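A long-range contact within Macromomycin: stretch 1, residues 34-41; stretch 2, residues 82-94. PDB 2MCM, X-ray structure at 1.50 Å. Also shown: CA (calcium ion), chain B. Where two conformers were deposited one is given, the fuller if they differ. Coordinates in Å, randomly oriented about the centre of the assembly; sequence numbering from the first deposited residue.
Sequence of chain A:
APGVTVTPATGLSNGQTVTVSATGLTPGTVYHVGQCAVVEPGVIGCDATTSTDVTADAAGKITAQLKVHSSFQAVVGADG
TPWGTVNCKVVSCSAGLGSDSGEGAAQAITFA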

# COMPACT_ATOMS: atom_id res chain seq x y z
N GLY A 34 2.17 -0.34 1.65
CA GLY A 34 1.24 0.49 2.45
C GLY A 34 -0.14 0.59 1.83
O GLY A 34 -0.37 0.13 0.69
N GLN A 35 -1.03 1.18 2.58
CA GLN A 35 -2.42 1.45 2.14
C GLN A 35 -2.46 2.94 1.85
O GLN A 35 -2.05 3.81 2.61
CB GLN A 35 -3.41 1.11 3.30
CG GLN A 35 -4.84 1.45 2.96
CD GLN A 35 -5.85 1.20 4.07
OE1 GLN A 35 -5.42 0.75 5.17
NE2 GLN A 35 -7.10 1.48 3.80
N CYS A 36 -2.92 3.28 0.62
CA CYS A 36 -2.91 4.68 0.16
C CYS A 36 -4.17 5.07 -0.61
O CYS A 36 -4.96 4.19 -0.94
CB CYS A 36 -1.71 4.83 -0.82
SG CYS A 36 -0.07 4.32 -0.20
N ALA A 37 -4.26 6.34 -0.94
CA ALA A 37 -5.40 6.84 -1.72
C ALA A 37 -4.90 8.14 -2.34
O ALA A 37 -3.93 8.69 -1.91
CB ALA A 37 -6.60 7.18 -0.82
N VAL A 38 -5.65 8.58 -3.37
CA VAL A 38 -5.31 9.89 -3.99
C VAL A 38 -6.09 10.92 -3.16
O VAL A 38 -7.35 10.90 -3.11
CB VAL A 38 -5.70 9.89 -5.50
CG1 VAL A 38 -5.54 11.33 -6.02
CG2 VAL A 38 -4.86 8.96 -6.31
N VAL A 39 -5.32 11.77 -2.49
CA VAL A 39 -6.00 12.76 -1.62
C VAL A 39 -6.33 14.00 -2.45
O VAL A 39 -7.37 14.63 -2.24
CB VAL A 39 -5.27 12.97 -0.29
CG1 VAL A 39 -5.34 11.62 0.49
CG2 VAL A 39 -3.88 13.48 -0.35
N GLU A 40 -5.43 14.28 -3.36
CA GLU A 40 -5.56 15.39 -4.29
C GLU A 40 -4.84 14.99 -5.56
O GLU A 40 -3.75 14.36 -5.57
CB GLU A 40 -5.01 16.70 -3.69
CG GLU A 40 -5.49 17.00 -2.28
CD GLU A 40 -5.80 18.38 -1.84
OE1 GLU A 40 -6.37 19.21 -2.53
OE2 GLU A 40 -5.46 18.59 -0.61
N PRO A 41 -5.48 15.41 -6.66
CA PRO A 41 -4.95 15.06 -7.98
C PRO A 41 -3.46 15.25 -7.94
O PRO A 41 -2.97 16.32 -7.53
CB PRO A 41 -5.78 15.94 -8.90
CG PRO A 41 -7.15 15.93 -8.18
CD PRO A 41 -6.78 16.08 -6.71
N PRO A 82 1.29 15.17 7.87
CA PRO A 82 -0.12 14.80 8.02
C PRO A 82 -0.99 15.64 7.11
O PRO A 82 -0.89 16.87 6.96
CB PRO A 82 -0.47 15.10 9.49
CG PRO A 82 0.87 15.08 10.16
CD PRO A 82 1.82 15.73 9.13
N TRP A 83 -1.90 14.94 6.45
CA TRP A 83 -2.88 15.58 5.56
C TRP A 83 -4.26 15.57 6.16
O TRP A 83 -4.98 16.60 6.14
CB TRP A 83 -2.88 14.82 4.19
CG TRP A 83 -3.81 15.46 3.22
CD1 TRP A 83 -3.59 16.57 2.43
CD2 TRP A 83 -5.17 15.08 2.99
NE1 TRP A 83 -4.72 16.86 1.71
CE2 TRP A 83 -5.72 15.98 2.05
CE3 TRP A 83 -5.98 14.06 3.50
CZ2 TRP A 83 -7.02 15.90 1.59
CZ3 TRP A 83 -7.27 13.99 3.05
CH2 TRP A 83 -7.82 14.88 2.12
N GLY A 84 -4.69 14.46 6.70
CA GLY A 84 -6.09 14.45 7.21
C GLY A 84 -6.66 13.06 7.00
O GLY A 84 -5.96 12.08 6.65
N THR A 85 -7.96 12.93 7.31
CA THR A 85 -8.59 11.64 7.27
C THR A 85 -9.00 11.22 5.88
O THR A 85 -9.54 12.09 5.15
CB THR A 85 -9.94 11.71 8.14
OG1 THR A 85 -9.49 12.19 9.44
CG2 THR A 85 -10.63 10.35 8.20
N VAL A 86 -8.84 9.98 5.57
CA VAL A 86 -9.26 9.35 4.33
C VAL A 86 -10.27 8.25 4.71
O VAL A 86 -9.95 7.38 5.51
CB VAL A 86 -8.07 8.72 3.57
CG1 VAL A 86 -8.59 7.97 2.34
CG2 VAL A 86 -7.08 9.77 3.06
N ASN A 87 -11.45 8.24 4.10
CA ASN A 87 -12.46 7.21 4.39
C ASN A 87 -12.54 6.34 3.14
O ASN A 87 -12.97 6.89 2.07
CB ASN A 87 -13.77 7.91 4.71
CG ASN A 87 -14.88 6.91 4.95
OD1 ASN A 87 -14.89 5.73 4.58
ND2 ASN A 87 -15.88 7.56 5.59
N CYS A 88 -12.14 5.12 3.19
CA CYS A 88 -12.08 4.20 2.06
C CYS A 88 -13.44 3.64 1.67
O CYS A 88 -13.42 2.85 0.71
CB CYS A 88 -11.04 3.10 2.27
SG CYS A 88 -9.33 3.73 2.57
N LYS A 89 -14.49 4.05 2.32
CA LYS A 89 -15.82 3.60 1.92
C LYS A 89 -16.36 4.73 1.05
O LYS A 89 -17.44 4.52 0.46
CB LYS A 89 -16.72 3.32 3.13
CG LYS A 89 -16.34 1.95 3.74
CD LYS A 89 -17.12 1.53 4.95
CE LYS A 89 -18.46 0.91 4.71
NZ LYS A 89 -18.55 0.14 3.44
N VAL A 90 -15.70 5.86 0.95
CA VAL A 90 -16.13 7.02 0.14
C VAL A 90 -15.21 7.21 -1.05
O VAL A 90 -15.71 7.60 -2.14
CB VAL A 90 -16.20 8.29 1.04
CG1 VAL A 90 -16.42 9.58 0.28
CG2 VAL A 90 -17.20 8.08 2.16
N VAL A 91 -13.92 7.10 -0.86
CA VAL A 91 -12.92 7.26 -1.94
C VAL A 91 -12.28 5.89 -2.13
O VAL A 91 -12.32 4.98 -1.31
CB VAL A 91 -11.86 8.31 -1.70
CG1 VAL A 91 -12.53 9.68 -1.58
CG2 VAL A 91 -10.80 8.00 -0.70
N SER A 92 -11.65 5.72 -3.29
CA SER A 92 -10.97 4.47 -3.61
C SER A 92 -9.58 4.40 -2.94
O SER A 92 -8.77 5.31 -3.11
CB SER A 92 -10.70 4.26 -5.14
OG SER A 92 -11.99 4.18 -5.77
N CYS A 93 -9.32 3.31 -2.22
CA CYS A 93 -7.99 3.14 -1.60
C CYS A 93 -7.31 1.93 -2.19
O CYS A 93 -8.04 1.09 -2.86
CB CYS A 93 -8.19 2.85 -0.07
SG CYS A 93 -8.82 4.37 0.70
N SER A 94 -6.03 1.77 -2.04
CA SER A 94 -5.33 0.61 -2.54
C SER A 94 -4.33 0.09 -1.51
O SER A 94 -4.06 0.76 -0.49
CB SER A 94 -4.47 1.01 -3.80
OG SER A 94 -3.52 1.98 -3.42
CA CA B . -6.23 20.82 -0.58
O HOH W 1 -1.19 1.51 -1.98
O HOH W 2 -7.36 21.45 -2.73

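How do the two backbones meet? At one end of the contact they run antiparallel, and Cys36 and Ser94 form a hydrogen-bonded pair: Cys36 N donates to Ser94 O (3.0 Å), and Ser94 N donates to Cys36 O (2.9 Å). Both bonds are nearly straight, and the side chains of this pair share one face of the sheet. A water bridges the same end, donating to Gly34 O and hydrogen-bonding with Ser94 OG.

What fills the hollow beside this pair? Ala37 does, a small bump set among larger neighbours on the other stretch. Its CB lies 3.8 Å from Val86 CG1, 3.9 Å from Cys93 SG and 4.3 Å from Val91 CG2, so a single methyl touches three side chains. The Cys88–Cys93 disulfide helps shape this wall by tying the loop back on itself. Gln35, extended with chi1 and chi2 both t, reaches the same bridge: its NE2 comes within 3.4 Å of Cys88 SG.

How does Val39 fit once the chain turns its corner? It points toward the other stretch and fits into a corner made by an aromatic surface and an aliphatic one. Val39 CB sits 3.7 Å from the centroid of the six-membered ring of Trp83, almost exactly over it, in a CH-pi contact that lays the branched carbon against the flat face. Meanwhile Val39 CG1 packs 3.6 Å from Val86 CG2, a purely apolar contact.

What holds the indole at its edge? Trp83 NE1 donates a hydrogen bond to Glu40 OE2 (3.0 Å), near the ring plane, where an N-H can point straight at a carboxylate. The carboxylate also grips the calcium ion through Glu40 OE1 at 2.5 Å and Glu40 OE2 at 2.4 Å, so OE2 serves both indole and metal.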